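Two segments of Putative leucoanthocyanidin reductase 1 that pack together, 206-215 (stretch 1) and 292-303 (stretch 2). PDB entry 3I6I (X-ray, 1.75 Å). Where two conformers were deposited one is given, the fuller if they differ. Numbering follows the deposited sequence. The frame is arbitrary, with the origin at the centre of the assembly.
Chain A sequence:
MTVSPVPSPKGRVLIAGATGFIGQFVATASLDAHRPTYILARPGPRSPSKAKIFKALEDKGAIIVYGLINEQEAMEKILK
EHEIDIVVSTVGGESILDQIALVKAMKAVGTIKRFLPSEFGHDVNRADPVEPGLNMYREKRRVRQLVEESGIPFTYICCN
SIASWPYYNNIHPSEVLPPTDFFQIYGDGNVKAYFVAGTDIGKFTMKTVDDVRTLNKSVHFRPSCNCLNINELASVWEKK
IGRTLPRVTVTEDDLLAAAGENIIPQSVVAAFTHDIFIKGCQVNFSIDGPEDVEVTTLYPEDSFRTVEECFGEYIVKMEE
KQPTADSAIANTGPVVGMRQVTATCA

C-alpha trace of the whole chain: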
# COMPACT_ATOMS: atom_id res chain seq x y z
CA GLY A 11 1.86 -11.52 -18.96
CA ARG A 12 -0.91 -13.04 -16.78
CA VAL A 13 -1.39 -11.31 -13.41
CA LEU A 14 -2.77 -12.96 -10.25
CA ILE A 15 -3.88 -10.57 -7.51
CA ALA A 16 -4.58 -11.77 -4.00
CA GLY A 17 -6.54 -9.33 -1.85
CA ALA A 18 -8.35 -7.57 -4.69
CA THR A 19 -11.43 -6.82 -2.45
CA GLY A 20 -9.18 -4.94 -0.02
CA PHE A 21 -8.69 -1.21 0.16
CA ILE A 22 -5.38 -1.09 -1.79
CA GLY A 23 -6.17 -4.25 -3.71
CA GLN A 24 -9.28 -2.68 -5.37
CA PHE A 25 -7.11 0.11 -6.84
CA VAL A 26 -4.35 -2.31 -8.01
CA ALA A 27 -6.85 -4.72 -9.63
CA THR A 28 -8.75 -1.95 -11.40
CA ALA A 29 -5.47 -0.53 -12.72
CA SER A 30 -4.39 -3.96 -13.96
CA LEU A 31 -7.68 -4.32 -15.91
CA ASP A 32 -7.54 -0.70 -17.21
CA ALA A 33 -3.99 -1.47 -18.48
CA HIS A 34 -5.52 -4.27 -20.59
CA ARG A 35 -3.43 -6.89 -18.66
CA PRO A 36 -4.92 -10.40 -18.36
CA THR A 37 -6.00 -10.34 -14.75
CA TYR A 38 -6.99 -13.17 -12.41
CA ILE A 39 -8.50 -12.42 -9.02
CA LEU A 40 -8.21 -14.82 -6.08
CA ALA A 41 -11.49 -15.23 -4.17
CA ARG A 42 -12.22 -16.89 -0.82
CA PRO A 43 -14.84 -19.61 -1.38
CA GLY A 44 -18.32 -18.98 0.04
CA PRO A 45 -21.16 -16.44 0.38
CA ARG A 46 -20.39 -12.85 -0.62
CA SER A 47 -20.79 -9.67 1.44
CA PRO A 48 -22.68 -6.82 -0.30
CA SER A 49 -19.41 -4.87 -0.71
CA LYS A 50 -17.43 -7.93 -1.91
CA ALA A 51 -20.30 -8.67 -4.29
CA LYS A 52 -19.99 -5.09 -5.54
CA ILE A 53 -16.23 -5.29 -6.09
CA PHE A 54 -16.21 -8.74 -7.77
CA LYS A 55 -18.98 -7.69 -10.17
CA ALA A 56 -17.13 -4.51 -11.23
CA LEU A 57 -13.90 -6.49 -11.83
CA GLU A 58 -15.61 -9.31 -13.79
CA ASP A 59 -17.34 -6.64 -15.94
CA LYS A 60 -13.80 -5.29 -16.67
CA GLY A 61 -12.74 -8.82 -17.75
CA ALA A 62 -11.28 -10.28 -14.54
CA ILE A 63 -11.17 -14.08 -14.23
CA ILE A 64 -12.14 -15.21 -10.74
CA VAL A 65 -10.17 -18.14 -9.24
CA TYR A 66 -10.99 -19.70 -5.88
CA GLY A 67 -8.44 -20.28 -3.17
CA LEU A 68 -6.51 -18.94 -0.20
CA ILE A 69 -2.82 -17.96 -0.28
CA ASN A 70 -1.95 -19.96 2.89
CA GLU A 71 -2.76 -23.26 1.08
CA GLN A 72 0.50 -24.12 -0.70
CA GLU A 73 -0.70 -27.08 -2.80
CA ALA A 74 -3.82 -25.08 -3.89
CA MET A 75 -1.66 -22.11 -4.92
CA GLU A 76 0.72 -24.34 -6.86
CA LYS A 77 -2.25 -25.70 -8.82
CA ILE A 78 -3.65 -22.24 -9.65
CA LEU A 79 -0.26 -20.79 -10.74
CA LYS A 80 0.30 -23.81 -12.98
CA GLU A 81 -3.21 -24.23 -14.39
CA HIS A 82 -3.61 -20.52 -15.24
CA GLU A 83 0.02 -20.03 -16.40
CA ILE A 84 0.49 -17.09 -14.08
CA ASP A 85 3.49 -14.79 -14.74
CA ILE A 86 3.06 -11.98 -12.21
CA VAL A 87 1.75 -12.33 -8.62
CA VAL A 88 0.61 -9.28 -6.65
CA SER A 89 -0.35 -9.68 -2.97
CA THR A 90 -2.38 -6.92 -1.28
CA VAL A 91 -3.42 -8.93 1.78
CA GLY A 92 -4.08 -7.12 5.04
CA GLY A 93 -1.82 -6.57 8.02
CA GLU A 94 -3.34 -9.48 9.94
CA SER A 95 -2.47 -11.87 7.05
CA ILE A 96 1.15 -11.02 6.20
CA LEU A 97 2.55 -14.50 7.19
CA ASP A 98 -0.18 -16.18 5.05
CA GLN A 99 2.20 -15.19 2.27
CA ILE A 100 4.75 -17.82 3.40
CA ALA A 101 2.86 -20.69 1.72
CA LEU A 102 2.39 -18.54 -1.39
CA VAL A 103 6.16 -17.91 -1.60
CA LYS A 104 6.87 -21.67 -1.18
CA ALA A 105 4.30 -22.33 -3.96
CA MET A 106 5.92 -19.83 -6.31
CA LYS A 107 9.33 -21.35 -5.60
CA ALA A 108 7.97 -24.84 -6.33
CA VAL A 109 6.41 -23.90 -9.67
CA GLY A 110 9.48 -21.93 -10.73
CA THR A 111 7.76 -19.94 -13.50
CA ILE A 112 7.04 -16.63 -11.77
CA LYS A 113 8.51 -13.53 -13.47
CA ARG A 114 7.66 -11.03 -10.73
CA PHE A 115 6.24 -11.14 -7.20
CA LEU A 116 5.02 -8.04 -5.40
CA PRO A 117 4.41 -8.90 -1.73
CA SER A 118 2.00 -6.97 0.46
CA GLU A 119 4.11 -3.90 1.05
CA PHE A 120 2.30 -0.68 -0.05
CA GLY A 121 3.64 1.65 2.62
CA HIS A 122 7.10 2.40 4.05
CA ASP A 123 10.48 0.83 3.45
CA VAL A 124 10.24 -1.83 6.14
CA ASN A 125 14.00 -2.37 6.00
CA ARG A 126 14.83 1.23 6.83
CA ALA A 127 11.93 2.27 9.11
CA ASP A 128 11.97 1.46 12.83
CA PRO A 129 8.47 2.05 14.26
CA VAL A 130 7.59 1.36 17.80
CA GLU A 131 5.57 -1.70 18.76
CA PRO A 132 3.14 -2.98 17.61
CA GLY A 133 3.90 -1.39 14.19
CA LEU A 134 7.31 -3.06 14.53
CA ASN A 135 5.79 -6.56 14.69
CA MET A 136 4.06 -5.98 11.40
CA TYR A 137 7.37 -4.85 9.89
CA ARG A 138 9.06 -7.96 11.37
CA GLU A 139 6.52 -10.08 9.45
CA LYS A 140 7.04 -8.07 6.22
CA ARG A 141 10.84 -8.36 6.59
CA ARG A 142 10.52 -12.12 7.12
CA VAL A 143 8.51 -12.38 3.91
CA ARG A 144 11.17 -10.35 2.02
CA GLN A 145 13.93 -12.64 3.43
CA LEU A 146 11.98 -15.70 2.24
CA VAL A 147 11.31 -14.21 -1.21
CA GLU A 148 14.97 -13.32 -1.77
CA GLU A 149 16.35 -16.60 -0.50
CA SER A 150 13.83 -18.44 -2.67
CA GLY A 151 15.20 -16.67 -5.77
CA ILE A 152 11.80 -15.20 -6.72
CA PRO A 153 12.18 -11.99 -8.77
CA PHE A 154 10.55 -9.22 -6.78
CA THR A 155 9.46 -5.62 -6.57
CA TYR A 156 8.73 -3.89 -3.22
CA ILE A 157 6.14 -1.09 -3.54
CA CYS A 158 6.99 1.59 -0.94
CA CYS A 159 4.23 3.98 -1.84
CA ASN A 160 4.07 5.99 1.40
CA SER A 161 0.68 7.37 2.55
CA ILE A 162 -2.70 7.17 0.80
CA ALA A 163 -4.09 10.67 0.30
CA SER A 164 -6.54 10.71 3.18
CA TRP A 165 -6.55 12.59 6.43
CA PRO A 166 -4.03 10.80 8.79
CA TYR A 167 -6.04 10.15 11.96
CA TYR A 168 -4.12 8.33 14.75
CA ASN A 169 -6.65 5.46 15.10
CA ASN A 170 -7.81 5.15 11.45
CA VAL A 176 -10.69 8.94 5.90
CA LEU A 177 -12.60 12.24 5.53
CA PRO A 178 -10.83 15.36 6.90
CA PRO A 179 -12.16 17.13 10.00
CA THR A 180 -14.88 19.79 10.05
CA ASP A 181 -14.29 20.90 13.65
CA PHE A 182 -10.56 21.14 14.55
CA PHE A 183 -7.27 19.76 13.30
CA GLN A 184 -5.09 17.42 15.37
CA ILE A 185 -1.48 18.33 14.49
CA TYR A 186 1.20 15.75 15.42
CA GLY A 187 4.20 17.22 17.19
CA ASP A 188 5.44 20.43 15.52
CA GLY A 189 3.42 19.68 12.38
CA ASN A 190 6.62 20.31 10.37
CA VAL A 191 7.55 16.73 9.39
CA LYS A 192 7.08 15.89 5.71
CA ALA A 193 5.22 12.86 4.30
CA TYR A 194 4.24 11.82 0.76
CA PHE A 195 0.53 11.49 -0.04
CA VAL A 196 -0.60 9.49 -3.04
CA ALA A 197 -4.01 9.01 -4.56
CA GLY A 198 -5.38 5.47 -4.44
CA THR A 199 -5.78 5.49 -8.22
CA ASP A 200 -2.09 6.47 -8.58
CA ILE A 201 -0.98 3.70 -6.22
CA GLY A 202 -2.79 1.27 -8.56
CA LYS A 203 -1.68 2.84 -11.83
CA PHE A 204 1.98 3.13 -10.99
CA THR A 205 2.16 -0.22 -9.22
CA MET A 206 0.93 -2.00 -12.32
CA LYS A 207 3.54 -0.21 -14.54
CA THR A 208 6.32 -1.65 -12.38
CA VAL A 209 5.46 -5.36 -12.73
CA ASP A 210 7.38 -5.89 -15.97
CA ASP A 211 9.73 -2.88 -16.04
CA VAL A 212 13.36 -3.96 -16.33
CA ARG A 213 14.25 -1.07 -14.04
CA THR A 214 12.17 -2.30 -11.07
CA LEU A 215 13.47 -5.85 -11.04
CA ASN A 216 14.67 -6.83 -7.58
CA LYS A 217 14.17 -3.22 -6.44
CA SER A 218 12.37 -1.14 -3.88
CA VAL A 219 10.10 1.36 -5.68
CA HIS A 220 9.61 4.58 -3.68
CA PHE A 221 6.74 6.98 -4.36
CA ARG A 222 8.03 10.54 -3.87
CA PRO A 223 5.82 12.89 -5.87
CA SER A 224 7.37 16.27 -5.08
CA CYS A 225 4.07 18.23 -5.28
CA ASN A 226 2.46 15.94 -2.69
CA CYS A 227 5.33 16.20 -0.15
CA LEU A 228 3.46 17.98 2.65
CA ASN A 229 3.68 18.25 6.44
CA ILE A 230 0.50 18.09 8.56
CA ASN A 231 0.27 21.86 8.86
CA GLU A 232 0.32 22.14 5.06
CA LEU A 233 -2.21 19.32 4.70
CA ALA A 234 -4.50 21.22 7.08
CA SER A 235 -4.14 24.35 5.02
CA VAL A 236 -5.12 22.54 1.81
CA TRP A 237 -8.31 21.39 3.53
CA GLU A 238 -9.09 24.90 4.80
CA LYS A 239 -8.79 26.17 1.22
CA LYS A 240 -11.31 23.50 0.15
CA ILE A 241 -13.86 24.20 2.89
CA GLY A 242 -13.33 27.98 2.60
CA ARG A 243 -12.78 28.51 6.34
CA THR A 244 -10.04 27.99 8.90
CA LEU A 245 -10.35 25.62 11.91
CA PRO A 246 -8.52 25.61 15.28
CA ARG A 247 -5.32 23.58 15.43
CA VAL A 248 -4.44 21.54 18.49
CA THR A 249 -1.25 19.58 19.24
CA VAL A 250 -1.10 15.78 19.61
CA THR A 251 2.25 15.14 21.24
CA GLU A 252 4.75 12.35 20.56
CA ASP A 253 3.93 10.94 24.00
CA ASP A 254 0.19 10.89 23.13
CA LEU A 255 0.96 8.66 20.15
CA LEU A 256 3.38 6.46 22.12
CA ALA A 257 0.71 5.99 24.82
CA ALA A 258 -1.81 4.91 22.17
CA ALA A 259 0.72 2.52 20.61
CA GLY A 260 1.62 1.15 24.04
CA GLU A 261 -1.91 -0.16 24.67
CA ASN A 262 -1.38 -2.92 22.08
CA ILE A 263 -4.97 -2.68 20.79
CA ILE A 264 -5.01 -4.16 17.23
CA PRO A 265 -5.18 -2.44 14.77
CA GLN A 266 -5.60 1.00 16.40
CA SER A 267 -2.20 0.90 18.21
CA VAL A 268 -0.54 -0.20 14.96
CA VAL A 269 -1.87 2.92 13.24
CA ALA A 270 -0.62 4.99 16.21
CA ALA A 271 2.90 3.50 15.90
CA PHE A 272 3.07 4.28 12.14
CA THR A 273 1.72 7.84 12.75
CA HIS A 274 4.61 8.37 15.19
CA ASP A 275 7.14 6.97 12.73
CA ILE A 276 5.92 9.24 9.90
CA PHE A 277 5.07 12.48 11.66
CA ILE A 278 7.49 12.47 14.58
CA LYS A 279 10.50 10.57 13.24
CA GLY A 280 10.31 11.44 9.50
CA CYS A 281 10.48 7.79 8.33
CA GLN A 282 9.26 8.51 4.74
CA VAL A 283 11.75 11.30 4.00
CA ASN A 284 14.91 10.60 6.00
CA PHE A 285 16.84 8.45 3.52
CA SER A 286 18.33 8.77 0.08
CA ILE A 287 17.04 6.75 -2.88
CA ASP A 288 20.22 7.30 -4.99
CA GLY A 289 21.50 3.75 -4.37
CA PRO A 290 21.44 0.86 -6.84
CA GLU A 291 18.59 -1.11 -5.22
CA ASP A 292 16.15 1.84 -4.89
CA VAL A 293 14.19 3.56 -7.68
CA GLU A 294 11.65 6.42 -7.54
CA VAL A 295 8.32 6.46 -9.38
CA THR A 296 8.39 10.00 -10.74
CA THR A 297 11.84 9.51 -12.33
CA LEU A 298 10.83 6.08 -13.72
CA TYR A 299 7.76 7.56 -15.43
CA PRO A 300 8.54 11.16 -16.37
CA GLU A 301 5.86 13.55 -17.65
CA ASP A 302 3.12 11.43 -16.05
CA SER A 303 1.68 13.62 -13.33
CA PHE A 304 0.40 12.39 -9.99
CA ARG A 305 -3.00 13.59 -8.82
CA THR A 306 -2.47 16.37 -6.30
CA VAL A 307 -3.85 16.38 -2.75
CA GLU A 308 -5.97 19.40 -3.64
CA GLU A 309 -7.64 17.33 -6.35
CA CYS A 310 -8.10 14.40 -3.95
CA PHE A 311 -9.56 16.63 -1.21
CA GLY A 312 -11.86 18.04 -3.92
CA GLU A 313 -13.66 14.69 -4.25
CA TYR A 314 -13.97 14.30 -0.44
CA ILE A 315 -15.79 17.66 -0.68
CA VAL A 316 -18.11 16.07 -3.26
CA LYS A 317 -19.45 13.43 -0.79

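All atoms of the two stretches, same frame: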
# COMPACT_ATOMS: atom_id res chain seq x y z
N MET A 206 1.07 -1.07 -11.24
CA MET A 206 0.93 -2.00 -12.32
C MET A 206 1.98 -1.73 -13.40
O MET A 206 2.37 -2.67 -14.09
CB MET A 206 -0.52 -2.06 -12.84
CG MET A 206 -1.45 -2.76 -11.82
SD MET A 206 -0.79 -4.33 -11.11
CE MET A 206 -0.53 -5.24 -12.59
N LYS A 207 2.47 -0.50 -13.55
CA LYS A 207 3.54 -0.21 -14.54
C LYS A 207 4.83 -0.91 -14.17
O LYS A 207 5.62 -1.29 -15.04
CB LYS A 207 3.87 1.30 -14.60
CG LYS A 207 2.71 2.20 -14.99
CD LYS A 207 3.20 3.64 -15.24
CE LYS A 207 2.07 4.54 -15.73
NZ LYS A 207 1.64 4.30 -17.15
N THR A 208 5.06 -1.08 -12.87
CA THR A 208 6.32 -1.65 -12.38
C THR A 208 6.50 -3.14 -12.64
O THR A 208 7.64 -3.62 -12.62
CB THR A 208 6.53 -1.41 -10.85
OG1 THR A 208 5.71 -2.31 -10.07
CG2 THR A 208 6.36 0.09 -10.47
N VAL A 209 5.41 -3.88 -12.90
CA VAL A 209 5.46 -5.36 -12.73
C VAL A 209 6.35 -6.03 -13.76
O VAL A 209 6.85 -7.16 -13.53
CB VAL A 209 4.06 -6.05 -12.70
CG1 VAL A 209 3.23 -5.54 -11.45
CG2 VAL A 209 3.28 -5.80 -14.04
N ASP A 210 6.53 -5.37 -14.88
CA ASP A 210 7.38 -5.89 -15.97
C ASP A 210 8.41 -4.91 -16.53
O ASP A 210 8.96 -5.11 -17.61
CB ASP A 210 6.50 -6.52 -17.08
CG ASP A 210 5.46 -5.56 -17.66
OD1 ASP A 210 5.43 -4.34 -17.32
OD2 ASP A 210 4.63 -6.08 -18.46
N ASP A 211 8.71 -3.89 -15.73
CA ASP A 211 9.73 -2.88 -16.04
C ASP A 211 11.08 -3.48 -15.70
O ASP A 211 11.28 -3.96 -14.60
CB ASP A 211 9.43 -1.61 -15.22
CG ASP A 211 10.15 -0.40 -15.69
OD1 ASP A 211 11.33 -0.46 -16.11
OD2 ASP A 211 9.50 0.69 -15.65
N VAL A 212 12.01 -3.47 -16.65
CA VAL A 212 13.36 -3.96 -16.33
C VAL A 212 14.01 -3.19 -15.16
O VAL A 212 14.86 -3.71 -14.43
CB VAL A 212 14.29 -3.92 -17.55
CG1 VAL A 212 14.70 -2.42 -17.89
CG2 VAL A 212 15.51 -4.79 -17.29
N ARG A 213 13.61 -1.93 -14.97
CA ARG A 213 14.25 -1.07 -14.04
C ARG A 213 13.78 -1.27 -12.59
O ARG A 213 14.37 -0.71 -11.67
CB ARG A 213 13.99 0.40 -14.41
CG ARG A 213 14.50 0.75 -15.82
CD ARG A 213 14.08 2.17 -16.21
NE ARG A 213 12.63 2.19 -16.40
CZ ARG A 213 11.88 3.28 -16.42
NH1 ARG A 213 12.43 4.49 -16.34
NH2 ARG A 213 10.57 3.14 -16.56
N THR A 214 12.72 -2.04 -12.42
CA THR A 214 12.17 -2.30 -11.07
C THR A 214 12.42 -3.73 -10.59
O THR A 214 12.01 -4.13 -9.50
CB THR A 214 10.70 -2.05 -11.06
OG1 THR A 214 10.04 -2.93 -11.98
CG2 THR A 214 10.44 -0.56 -11.36
N LEU A 215 13.15 -4.48 -11.39
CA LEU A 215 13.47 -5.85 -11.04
C LEU A 215 14.38 -5.95 -9.82
O LEU A 215 15.50 -5.44 -9.81
CB LEU A 215 14.11 -6.54 -12.23
CG LEU A 215 14.65 -7.94 -12.02
CD1 LEU A 215 13.50 -8.89 -11.63
CD2 LEU A 215 15.38 -8.40 -13.32
N ASP A 292 17.33 0.98 -5.13
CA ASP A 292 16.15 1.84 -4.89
C ASP A 292 15.85 2.63 -6.17
O ASP A 292 16.78 3.12 -6.80
CB ASP A 292 16.41 2.82 -3.75
CG ASP A 292 16.73 2.12 -2.46
OD1 ASP A 292 15.83 1.45 -1.94
OD2 ASP A 292 17.88 2.28 -1.98
N VAL A 293 14.59 2.70 -6.57
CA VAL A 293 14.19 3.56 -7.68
C VAL A 293 13.01 4.42 -7.22
O VAL A 293 12.33 4.07 -6.23
CB VAL A 293 13.85 2.80 -9.00
CG1 VAL A 293 15.14 2.21 -9.66
CG2 VAL A 293 12.83 1.66 -8.79
N GLU A 294 12.76 5.52 -7.94
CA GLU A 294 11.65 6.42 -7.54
C GLU A 294 10.66 6.59 -8.69
O GLU A 294 11.05 6.81 -9.84
CB GLU A 294 12.23 7.74 -7.08
CG GLU A 294 11.26 8.61 -6.29
CD GLU A 294 10.31 9.40 -7.19
OE1 GLU A 294 10.77 10.07 -8.15
OE2 GLU A 294 9.09 9.32 -6.96
N VAL A 295 9.38 6.47 -8.38
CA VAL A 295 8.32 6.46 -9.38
C VAL A 295 8.30 7.62 -10.37
O VAL A 295 8.14 7.40 -11.57
CB VAL A 295 6.93 6.38 -8.70
CG1 VAL A 295 5.81 6.28 -9.79
CG2 VAL A 295 6.90 5.25 -7.82
N THR A 296 8.45 8.85 -9.88
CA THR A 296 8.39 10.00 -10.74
C THR A 296 9.57 10.11 -11.71
O THR A 296 9.43 10.70 -12.76
CB THR A 296 8.19 11.35 -10.01
OG1 THR A 296 9.40 11.76 -9.39
CG2 THR A 296 7.11 11.25 -9.01
N THR A 297 10.72 9.53 -11.38
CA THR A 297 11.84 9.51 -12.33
C THR A 297 11.77 8.30 -13.27
O THR A 297 12.26 8.37 -14.40
CB THR A 297 13.19 9.65 -11.58
OG1 THR A 297 13.42 8.53 -10.76
CG2 THR A 297 13.18 10.89 -10.69
N LEU A 298 11.13 7.21 -12.84
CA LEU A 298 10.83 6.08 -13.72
C LEU A 298 9.89 6.48 -14.84
O LEU A 298 10.04 6.01 -15.96
CB LEU A 298 10.18 4.92 -12.96
CG LEU A 298 11.10 4.15 -12.01
CD1 LEU A 298 10.25 3.22 -11.10
CD2 LEU A 298 12.19 3.34 -12.81
N TYR A 299 8.88 7.31 -14.52
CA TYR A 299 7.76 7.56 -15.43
C TYR A 299 7.61 9.07 -15.58
O TYR A 299 6.70 9.68 -15.04
CB TYR A 299 6.50 6.88 -14.90
CG TYR A 299 6.74 5.40 -14.67
CD1 TYR A 299 7.08 4.56 -15.75
CD2 TYR A 299 6.64 4.84 -13.42
CE1 TYR A 299 7.32 3.22 -15.55
CE2 TYR A 299 6.88 3.52 -13.21
CZ TYR A 299 7.23 2.71 -14.27
OH TYR A 299 7.48 1.40 -14.02
N PRO A 300 8.57 9.70 -16.26
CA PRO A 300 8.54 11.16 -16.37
C PRO A 300 7.37 11.67 -17.20
O PRO A 300 6.86 10.97 -18.08
CB PRO A 300 9.86 11.50 -17.09
CG PRO A 300 10.28 10.18 -17.78
CD PRO A 300 9.78 9.11 -16.85
N GLU A 301 6.96 12.90 -16.91
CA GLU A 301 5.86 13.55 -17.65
C GLU A 301 4.53 12.76 -17.55
O GLU A 301 3.76 12.62 -18.53
CB GLU A 301 6.25 13.83 -19.09
CG GLU A 301 7.25 14.97 -19.21
CD GLU A 301 7.68 15.23 -20.62
OE1 GLU A 301 6.99 14.77 -21.56
OE2 GLU A 301 8.72 15.90 -20.81
N ASP A 302 4.31 12.22 -16.36
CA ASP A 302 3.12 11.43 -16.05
C ASP A 302 2.69 11.82 -14.65
O ASP A 302 3.01 11.17 -13.65
CB ASP A 302 3.45 9.94 -16.18
CG ASP A 302 2.21 9.08 -16.35
OD1 ASP A 302 1.10 9.60 -16.07
OD2 ASP A 302 2.33 7.89 -16.73
N SER A 303 1.98 12.94 -14.59
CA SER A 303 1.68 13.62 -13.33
C SER A 303 0.83 12.81 -12.36
O SER A 303 -0.10 12.14 -12.76
CB SER A 303 0.93 14.94 -13.62
OG SER A 303 1.76 15.87 -14.28
O HOH W 1 0.18 6.73 -18.08

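The two stretches lie far apart in sequence, no touching pair being closer than 79 positions, and bury 441 Å² counted over both sides. Stretch 1 begins within a helix, and a type I turn spans Thr 208 to Asp 211; stretch 2 runs from a short strand (292-294) through a helix (295-298) into a loop. No backbone-to-backbone hydrogen bond joins them. The CA atoms of Thr 214 and Val 293 stand 7.1 Å apart, and those of Lys 207 and Tyr 299 8.9 Å.

Hydrogen bonding across the contact centres on Asp 211, Arg 213 and Tyr 299. The phenol of Tyr 299 donates from OH to OD2 of Asp 211 at 2.7 Å. The same OD2 takes NH2 of Arg 213 at 2.8 Å, a salt bridge within stretch 1, while OD1 of Asp 211 receives Arg 213 NE at 3.0 Å. Thus held, the guanidinium reaches the carbonyl of Leu 298 with both terminal nitrogens: NH1 of Arg 213 to O of Leu 298 is 2.9 Å (N-H...O angle 144°) and NH2 to that O is 3.0 Å (138°). Leu 298 is the last residue of the helix, Tyr 299 being the first to leave helical phi/psi, and its carbonyl takes both donors from the arginine.

The charged pair at the other end is looser. Lys 207 NZ and Asp 302 OD2 form a long salt bridge of 3.7 Å, and water 1 spans it, accepting from Lys 207 NZ at 3.0 Å and donating to Asp 302 OD2 at 2.8 Å.

Lys 207 CD lies 3.9 Å from the centroid of the Tyr 299 ring and 6° off its normal, a CH-pi contact made by the aliphatic part of the chain over the face. Its ammonium is 6.0 Å from that centroid, so any cation-pi term from NZ is at most weak. At the ring edge sits Thr 208, whose CG2 is 3.9 Å from Tyr 299 OH.

Van der Waals packing completes the contact. Leu 298 has its CA-to-CB bond directed sideways, yet its end comes nearer: CD2 lies over one face of the Arg 213 guanidinium, 3.6 Å from CZ of Arg 213, and CD1 is 3.8 Å from CG2 of Thr 214. Val 293 points toward stretch 1, with CG1 at 3.6 Å from O of Arg 213 and CG2 at 4.2 Å from CG2 of Thr 214.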